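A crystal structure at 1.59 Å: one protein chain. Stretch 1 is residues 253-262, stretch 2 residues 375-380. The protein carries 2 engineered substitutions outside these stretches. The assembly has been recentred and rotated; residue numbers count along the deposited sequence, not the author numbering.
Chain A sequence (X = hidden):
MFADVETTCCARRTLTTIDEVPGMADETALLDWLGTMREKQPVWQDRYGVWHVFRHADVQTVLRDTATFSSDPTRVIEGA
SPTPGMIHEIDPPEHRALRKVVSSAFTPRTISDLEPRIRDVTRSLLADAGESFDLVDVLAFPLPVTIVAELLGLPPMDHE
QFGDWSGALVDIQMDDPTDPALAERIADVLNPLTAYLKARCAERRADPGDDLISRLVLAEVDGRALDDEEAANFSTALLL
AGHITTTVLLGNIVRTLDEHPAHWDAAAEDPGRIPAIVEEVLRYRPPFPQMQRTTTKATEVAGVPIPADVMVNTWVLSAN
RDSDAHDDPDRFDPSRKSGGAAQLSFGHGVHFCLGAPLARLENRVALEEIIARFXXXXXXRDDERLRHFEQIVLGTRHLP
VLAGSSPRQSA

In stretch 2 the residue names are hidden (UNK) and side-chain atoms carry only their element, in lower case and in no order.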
# COMPACT_ATOMS: atom_id res chain seq x y z
N ILE A 253 8.79 -0.42 -9.07
CA ILE A 253 10.24 -0.23 -9.01
C ILE A 253 10.82 -0.74 -10.32
O ILE A 253 11.61 -0.04 -10.95
CB ILE A 253 10.82 -1.06 -7.82
CG1 ILE A 253 10.53 -0.32 -6.50
CG2 ILE A 253 12.31 -1.28 -8.00
CD1 ILE A 253 10.82 -1.16 -5.26
N VAL A 254 10.43 -1.94 -10.75
CA VAL A 254 11.03 -2.42 -12.00
C VAL A 254 10.61 -1.59 -13.21
O VAL A 254 11.45 -1.26 -14.10
CB VAL A 254 10.66 -3.92 -12.22
CG1 VAL A 254 11.17 -4.36 -13.61
CG2 VAL A 254 11.32 -4.71 -11.08
N ARG A 255 9.34 -1.17 -13.24
CA ARG A 255 8.89 -0.28 -14.33
C ARG A 255 9.67 1.05 -14.38
O ARG A 255 10.07 1.52 -15.47
CB ARG A 255 7.40 0.04 -14.18
CG ARG A 255 6.46 -0.98 -14.66
CD ARG A 255 5.17 -0.17 -15.09
NE ARG A 255 4.50 0.30 -13.87
CZ ARG A 255 3.68 1.35 -13.76
NH1 ARG A 255 3.47 2.22 -14.76
NH2 ARG A 255 3.10 1.55 -12.57
N THR A 256 9.92 1.59 -13.19
CA THR A 256 10.60 2.90 -13.13
C THR A 256 12.09 2.79 -13.50
O THR A 256 12.62 3.62 -14.25
CB THR A 256 10.39 3.53 -11.79
OG1 THR A 256 8.99 3.60 -11.49
CG2 THR A 256 10.93 4.96 -11.79
N LEU A 257 12.75 1.75 -12.98
CA LEU A 257 14.12 1.52 -13.40
C LEU A 257 14.22 1.23 -14.89
O LEU A 257 15.21 1.64 -15.52
CB LEU A 257 14.74 0.37 -12.60
CG LEU A 257 14.89 0.63 -11.12
CD1 LEU A 257 15.39 -0.66 -10.39
CD2 LEU A 257 15.93 1.77 -10.92
N ASP A 258 13.22 0.55 -15.47
CA ASP A 258 13.29 0.26 -16.90
C ASP A 258 13.23 1.58 -17.70
O ASP A 258 13.75 1.65 -18.82
CB ASP A 258 12.09 -0.63 -17.22
CG ASP A 258 12.12 -1.24 -18.64
OD1 ASP A 258 13.24 -1.49 -19.16
OD2 ASP A 258 11.01 -1.47 -19.16
N GLU A 259 12.61 2.61 -17.12
CA GLU A 259 12.53 3.95 -17.75
C GLU A 259 13.80 4.74 -17.54
O GLU A 259 14.08 5.68 -18.30
CB GLU A 259 11.32 4.73 -17.19
CG GLU A 259 9.98 4.12 -17.62
CD GLU A 259 8.81 4.70 -16.82
OE1 GLU A 259 9.07 5.45 -15.89
OE2 GLU A 259 7.66 4.35 -17.12
N HIS A 260 14.59 4.37 -16.53
CA HIS A 260 15.85 5.07 -16.22
C HIS A 260 16.91 4.03 -15.98
O HIS A 260 17.41 3.88 -14.86
CB HIS A 260 15.66 5.93 -14.98
CG HIS A 260 14.65 6.99 -15.21
ND1 HIS A 260 14.97 8.16 -15.86
CD2 HIS A 260 13.32 7.01 -14.98
CE1 HIS A 260 13.87 8.89 -15.95
NE2 HIS A 260 12.86 8.22 -15.45
N PRO A 261 17.23 3.27 -17.03
CA PRO A 261 17.98 2.02 -16.88
C PRO A 261 19.43 2.18 -16.48
O PRO A 261 20.02 1.17 -16.13
CB PRO A 261 17.85 1.34 -18.26
CG PRO A 261 17.64 2.49 -19.23
CD PRO A 261 16.80 3.49 -18.44
N ALA A 262 19.98 3.41 -16.48
CA ALA A 262 21.35 3.59 -15.98
C ALA A 262 21.41 3.18 -14.52
O ALA A 262 22.48 2.81 -14.01
CB ALA A 262 21.80 5.06 -16.14
N UNK A 375 21.06 -8.86 -13.20
CA UNK A 375 21.63 -7.51 -13.44
C UNK A 375 20.61 -6.43 -13.76
O UNK A 375 20.78 -5.29 -13.36
N UNK A 376 19.59 -6.78 -14.54
CA UNK A 376 18.49 -5.88 -14.89
C UNK A 376 17.31 -6.70 -15.43
O UNK A 376 17.46 -7.89 -15.76
n UNK A 376 20.54 -1.67 -17.79
c UNK A 376 18.95 -4.85 -15.94
c UNK A 376 19.71 -4.46 -18.36
c UNK A 376 19.29 -5.50 -17.28
n UNK A 376 22.62 -2.48 -17.31
c UNK A 376 21.37 -2.71 -17.67
n UNK A 376 21.04 -3.96 -17.97
N UNK A 377 16.14 -6.07 -15.45
CA UNK A 377 14.99 -6.60 -16.17
C UNK A 377 14.42 -5.47 -17.02
O UNK A 377 14.61 -4.30 -16.69
c UNK A 377 13.17 -8.47 -13.32
c UNK A 377 14.40 -9.51 -15.25
c UNK A 377 13.89 -7.01 -15.19
c UNK A 377 14.28 -8.25 -14.40
N UNK A 378 13.75 -5.83 -18.12
CA UNK A 378 12.99 -4.84 -18.89
C UNK A 378 11.54 -5.32 -19.05
O UNK A 378 11.28 -6.53 -18.95
c UNK A 378 13.60 -4.64 -20.30
c UNK A 378 13.37 -5.92 -21.21
o UNK A 378 12.99 -3.52 -20.94
N UNK A 379 10.60 -4.39 -19.19
CA UNK A 379 9.20 -4.75 -19.38
C UNK A 379 8.96 -5.24 -20.82
O UNK A 379 9.40 -4.55 -21.74
c UNK A 379 8.26 -3.55 -18.99
c UNK A 379 8.57 -3.15 -17.53
c UNK A 379 6.83 -3.93 -19.26
N UNK A 380 8.30 -6.39 -20.95
CA UNK A 380 7.97 -7.08 -22.25
C UNK A 380 6.56 -6.67 -22.70
O UNK A 380 5.53 -7.02 -22.05
o UNK A 380 7.43 -8.94 -24.36
o UNK A 380 7.42 -10.72 -22.99
c UNK A 380 8.09 -8.60 -22.03
c UNK A 380 7.60 -9.47 -23.22
O HOH W 1 15.57 -2.00 -17.96
O HOH W 2 22.57 0.33 -16.26

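Position 375 carries no side-chain atoms at all, not even a CB, and its phi/psi of 75/-39 lies where positive phi favours the residue without a side chain. It is the first residue to leave helical geometry after a helix, and it touches nothing on stretch 1. It is Gly375.

Position 376 has seven side-chain atoms: three carbons in a row, a nitrogen, then a carbon carrying two more nitrogens. Its CA-to-CB bond points toward stretch 1, and a terminal nitrogen lies 3.3 Å from O of Pro261. This unbranched chain ending in a planar three-nitrogen group can only be arginine, Arg376. The nitrogen near Pro261 O is NH1, and the carbonyl lies at the edge of the guanidinium near its plane; with an N-H...acceptor angle of 137° the hydrogen bond is weak. Water 2 bridges the same two residues, donating to Pro261 O at 2.7 Å and accepting from Arg376 NH2 at 3.0 Å.

At position 377 there are four carbons, forked at the second, with no heteroatom. CB lies 4.1 Å from CG1 of Val254, an apolar contact between two buried residues. This is a leucine, Leu377. Its backbone O receives a hydrogen bond from water 1 at 2.8 Å, and the same water donates to Asp258 OD1 at 2.7 Å.

Position 378 shows one carbon bearing one oxygen and one carbon, and the oxygen lies 2.7 Å from OD1 of Asp258. Branching at CB with one oxygen defines threonine. In Thr378, OG1 is the donor of that hydrogen bond.

Position 379 has three carbons, the first carrying the other two, and its CA-to-CB bond points toward stretch 1. One terminal carbon lies 3.4 Å from OD2 of Asp258 and 4.2 Å from CG of Arg255. This is Val379, and that carbon is CG2. Its backbone N donates to Asp258 OD2 at 2.9 Å and 170°, nearly linear.

Position 380 has two carbons, the second carrying two oxygens. Its CA-to-CB bond points away, and its side chain makes no contact with stretch 1. The short carboxylate identifies Asp380.

The contact is centred on Asp258, near the end of the helix. Its t rotamer presents both carboxylate oxygens to the strand: OD1 accepts from Thr378 OG1 and OD2 from Val379 N, so one side chain engages a hydroxyl and an adjacent backbone amide. Val254, one helical turn earlier, adds apolar packing, and Pro261, beyond the helix, supplies the carbonyl for Arg376. Together the two stretches bury 328 Å².

Stretch 2 375-380: GRLTVD
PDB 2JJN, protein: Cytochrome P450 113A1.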